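PDB 2WGP: DUAL specificity protein phosphatase 14 from Homo sapiens, which dephosphorylates tyrosine, serine and threonine residues of proteins, inactivating the MAP kinases ERK, JNK and p38 and dampening T-cell receptor signalling through TAB1. Local coordinates for the interface of chains A and B. Sequence-based numbering; all coordinates share one arbitrary frame. Chains: chain A/B, DUAL specificity protein phosphatase 14.

Contacts 1 and 2 are neighbouring patches of one interface between two copies of the phosphatase. Their centres lie about 10 Å apart, measured over C-alpha atoms. A:Tyr177 belongs to both: its hydroxyl end serves contact 1 and its ring edge serves contact 2. On chain B, the 3-10 helix 85-88 of contact 2 runs straight into helix 89-101, whose B:Phe89 joins contact 1. The centre of contact 1 is about 19 Å from B:Cys110, and that of contact 2 about 20 Å from A:Cys110. Neither patch therefore includes a catalytic cysteine. The pairing is not an exact two-fold and may be a crystal contact.

Contact 1: the interface of chains A and B. Residues chain A 176-177; chain B 89, 159-160, 163.
A:Tyr177 meets B:Gln163 tip to tip where the turn between strands 172-175 and 178-181 of chain A rests on helix 151-165 of chain B. Both chains carry the catalytic domain of a dual specificity phosphatase, in the protein tyrosine phosphatase family. The patch is small and may be a crystal contact.

The amide nitrogen NE2 of B:Gln163 donates a hydrogen bond to the phenol OH of A:Tyr177 at 2.8 Å, with 147° at the hydrogen. The phenol lies somewhat out of the amide plane. The same NE2 donates to the carboxylate OD1 of B:Asp159 at 2.7 Å, nearly along the C-O axis of that oxygen. B:Asp159 stands one helical turn earlier. Besides touching chain A itself, it probably helps to fix the rotation of the amide. The chain of B:Gln163 is extended beyond CG (chi2 174°), which carries the amide out to the phenol. An alanine at B:Gln163 would probably leave the A:Tyr177 hydroxyl and the B:Asp159 carboxylate without their shared donor, and the tip of the phenol freer to shift.

Two aromatic rings of chain B lie near the same hydroxyl. The rings of A:Tyr177 and B:Phe89 meet edge to face, with centroids 5.6 Å apart and planes at 65°. CD1 of B:Phe89 is 4.1 Å from the A:Tyr177 OH. CD1 of B:Tyr160 lies 3.5 Å from the A:Tyr177 OH, which stands above the plane of that ring beyond its rim, on the side where B:Phe89 packs. Within chain B, CD1 of B:Phe89 sits over the rim of one face of the B:Tyr160 ring, so the two aromatic residues brace each other.

Van der Waals packing completes the patch. CB of A:Pro176 lies 3.4 Å from OD1 of B:Asp159, the oxygen that also accepts from the glutamine. That CB also sits over the rim of one face of the A:Tyr177 ring.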
# COMPACT_ATOMS: atom_id res chain seq x y z
N PRO A 176 15.59 -5.93 9.85
CA PRO A 176 14.48 -6.81 10.20
C PRO A 176 13.30 -6.07 10.83
O PRO A 176 12.20 -6.60 10.85
CB PRO A 176 15.13 -7.78 11.20
CG PRO A 176 16.56 -7.70 10.93
CD PRO A 176 16.83 -6.33 10.53
N TYR A 177 13.52 -4.85 11.32
CA TYR A 177 12.51 -4.10 12.07
C TYR A 177 11.92 -2.93 11.29
O TYR A 177 11.17 -2.13 11.84
CB TYR A 177 13.15 -3.64 13.39
CG TYR A 177 13.87 -4.77 14.08
CD1 TYR A 177 13.24 -5.99 14.29
CD2 TYR A 177 15.19 -4.64 14.51
CE1 TYR A 177 13.89 -7.05 14.88
CE2 TYR A 177 15.85 -5.70 15.13
CZ TYR A 177 15.19 -6.90 15.33
OH TYR A 177 15.79 -7.98 15.93
N PHE B 89 15.70 -4.10 21.10
CA PHE B 89 15.60 -5.39 21.77
C PHE B 89 16.89 -5.70 22.54
O PHE B 89 16.83 -5.93 23.76
CB PHE B 89 15.27 -6.52 20.78
CG PHE B 89 13.81 -6.56 20.31
CD1 PHE B 89 13.46 -7.42 19.26
CD2 PHE B 89 12.79 -5.77 20.88
CE1 PHE B 89 12.14 -7.49 18.82
CE2 PHE B 89 11.49 -5.86 20.42
CZ PHE B 89 11.17 -6.72 19.40
N ASP B 159 10.86 -12.42 14.28
CA ASP B 159 12.19 -12.33 13.66
C ASP B 159 13.30 -12.47 14.70
O ASP B 159 14.23 -13.22 14.48
CB ASP B 159 12.36 -11.02 12.85
CG ASP B 159 13.61 -11.04 11.98
OD1 ASP B 159 14.72 -10.85 12.52
OD2 ASP B 159 13.50 -11.27 10.76
N TYR B 160 13.17 -11.77 15.82
CA TYR B 160 14.18 -11.82 16.90
C TYR B 160 14.29 -13.21 17.51
O TYR B 160 15.39 -13.71 17.74
CB TYR B 160 13.83 -10.81 17.98
CG TYR B 160 14.89 -10.57 19.03
CD1 TYR B 160 16.19 -10.15 18.68
CD2 TYR B 160 14.59 -10.70 20.39
CE1 TYR B 160 17.14 -9.88 19.64
CE2 TYR B 160 15.55 -10.46 21.36
CZ TYR B 160 16.82 -10.04 20.98
OH TYR B 160 17.72 -9.77 21.95
N GLN B 163 16.27 -15.26 15.13
CA GLN B 163 17.68 -14.91 15.26
C GLN B 163 18.31 -15.63 16.49
O GLN B 163 19.43 -16.14 16.43
CB GLN B 163 17.87 -13.39 15.45
CG GLN B 163 17.48 -12.51 14.28
CD GLN B 163 17.56 -11.02 14.65
OE1 GLN B 163 18.59 -10.57 15.14
NE2 GLN B 163 16.45 -10.27 14.47

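Contact 2: the interface of chains A and B. Residues chain A 148, 175, 177, 180, 184-185, 188; chain B 84, 87-88.
The C-terminal hairpin of chain A, strands 178-181 and 172-175, and its following helix 182-188 receive B:Leu87 from the 3-10 helix 85-88 of chain B. The fold is that of a dual specificity phosphatase catalytic domain.

B:Leu87 buries more surface than any other residue of the patch. Its two methyl branches part. CD1 meets CG1 of A:Val180 tip to tip at 3.8 Å and lies 3.9 Å from CB of A:Tyr184. CD2 turns to CB of A:Ser188, at 3.8 Å, and sits in plane at the ring edge of A:Tyr177, 3.9 Å from its CD2. The leucine CG is anti to its own carbonyl carbon (chi1 -69°), which sends both branches toward chain A. B:Pro84 packs beside it on A:Val180.

A water bridges the backbones, 2.8 Å from O of A:Ser188 and 2.8 Å from O of B:Leu87.

The guanidinium of A:Arg148 lies between two tyrosines, and only the A:Tyr184 side is modelled credibly. One guanidinium face lies over the ring of A:Tyr184, with CG of that ring 3.4 Å above the guanidinium plane. The OH of B:Tyr88 sits over the opposite face, 3.1 Å from NE. It stands above the plane, a poor position for an N-H bond, and its contact with the central carbon is too short to trust. That polar contact is doubtful.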
# COMPACT_ATOMS: atom_id res chain seq x y z
N ARG A 148 14.82 11.72 17.97
CA ARG A 148 14.50 10.55 17.15
C ARG A 148 13.46 10.93 16.08
O ARG A 148 12.30 10.57 16.17
CB ARG A 148 13.97 9.43 18.05
CG ARG A 148 13.90 8.08 17.39
CD ARG A 148 15.15 7.31 17.57
NE ARG A 148 15.04 5.96 17.03
CZ ARG A 148 16.02 5.07 17.00
NH1 ARG A 148 17.22 5.39 17.43
NH2 ARG A 148 15.78 3.84 16.54
N THR A 175 16.18 -3.06 7.71
CA THR A 175 16.56 -3.93 8.81
C THR A 175 15.40 -4.90 9.01
O THR A 175 14.32 -4.70 8.42
CB THR A 175 16.86 -3.14 10.11
OG1 THR A 175 15.63 -2.81 10.76
CG2 THR A 175 17.66 -1.87 9.82
N TYR A 177 13.52 -4.85 11.32
CA TYR A 177 12.51 -4.10 12.07
C TYR A 177 11.92 -2.93 11.29
O TYR A 177 11.17 -2.13 11.84
CB TYR A 177 13.15 -3.64 13.39
CG TYR A 177 13.87 -4.77 14.08
CD1 TYR A 177 13.24 -5.99 14.29
CD2 TYR A 177 15.19 -4.64 14.51
CE1 TYR A 177 13.89 -7.05 14.88
CE2 TYR A 177 15.85 -5.70 15.13
CZ TYR A 177 15.19 -6.90 15.33
OH TYR A 177 15.79 -7.98 15.93
N VAL A 180 15.08 2.20 8.06
CA VAL A 180 15.45 3.28 8.97
C VAL A 180 16.70 3.96 8.43
O VAL A 180 17.46 3.33 7.68
CB VAL A 180 15.74 2.73 10.41
CG1 VAL A 180 14.46 2.18 11.04
CG2 VAL A 180 16.89 1.62 10.37
N TYR A 184 20.36 4.80 12.93
CA TYR A 184 19.55 4.04 13.89
C TYR A 184 20.00 2.58 13.93
O TYR A 184 20.02 1.96 14.99
CB TYR A 184 18.07 4.08 13.53
CG TYR A 184 17.36 5.41 13.78
CD1 TYR A 184 18.04 6.54 14.26
CD2 TYR A 184 16.00 5.53 13.50
CE1 TYR A 184 17.38 7.73 14.45
CE2 TYR A 184 15.34 6.71 13.68
CZ TYR A 184 16.03 7.82 14.15
OH TYR A 184 15.37 9.02 14.36
N GLU A 185 20.34 2.03 12.77
CA GLU A 185 20.84 0.65 12.72
C GLU A 185 22.17 0.58 13.47
O GLU A 185 22.39 -0.34 14.27
CB GLU A 185 20.98 0.21 11.27
CG GLU A 185 21.00 -1.29 11.06
CD GLU A 185 22.38 -1.88 11.23
OE1 GLU A 185 23.36 -1.11 11.11
OE2 GLU A 185 22.49 -3.12 11.44
N SER A 188 21.79 0.59 17.23
CA SER A 188 21.19 -0.67 17.73
C SER A 188 22.24 -1.76 18.04
O SER A 188 21.95 -2.72 18.76
CB SER A 188 20.17 -1.25 16.74
OG SER A 188 20.78 -1.85 15.61
N PRO B 84 10.00 0.84 14.78
CA PRO B 84 11.06 -0.19 14.76
C PRO B 84 11.58 -0.51 16.15
O PRO B 84 12.79 -0.36 16.45
CB PRO B 84 12.15 0.48 13.89
CG PRO B 84 12.02 1.91 14.24
CD PRO B 84 10.54 2.17 14.43
N LEU B 87 14.86 -2.51 17.17
CA LEU B 87 16.16 -1.87 17.24
C LEU B 87 16.58 -1.64 18.70
O LEU B 87 17.74 -1.31 18.97
CB LEU B 87 16.15 -0.53 16.47
CG LEU B 87 16.04 -0.55 14.94
CD1 LEU B 87 15.96 0.87 14.33
CD2 LEU B 87 17.19 -1.31 14.30
N TYR B 88 15.64 -1.78 19.63
CA TYR B 88 15.91 -1.65 21.05
C TYR B 88 15.92 -2.98 21.80
O TYR B 88 16.11 -3.01 23.02
CB TYR B 88 14.90 -0.70 21.69
CG TYR B 88 15.02 0.74 21.19
CD1 TYR B 88 15.93 1.63 21.76
CD2 TYR B 88 14.23 1.20 20.15
CE1 TYR B 88 16.04 2.95 21.33
CE2 TYR B 88 14.33 2.54 19.70
CZ TYR B 88 15.25 3.40 20.30
OH TYR B 88 15.38 4.71 19.87
O HOH W 1 19.50 -3.15 20.04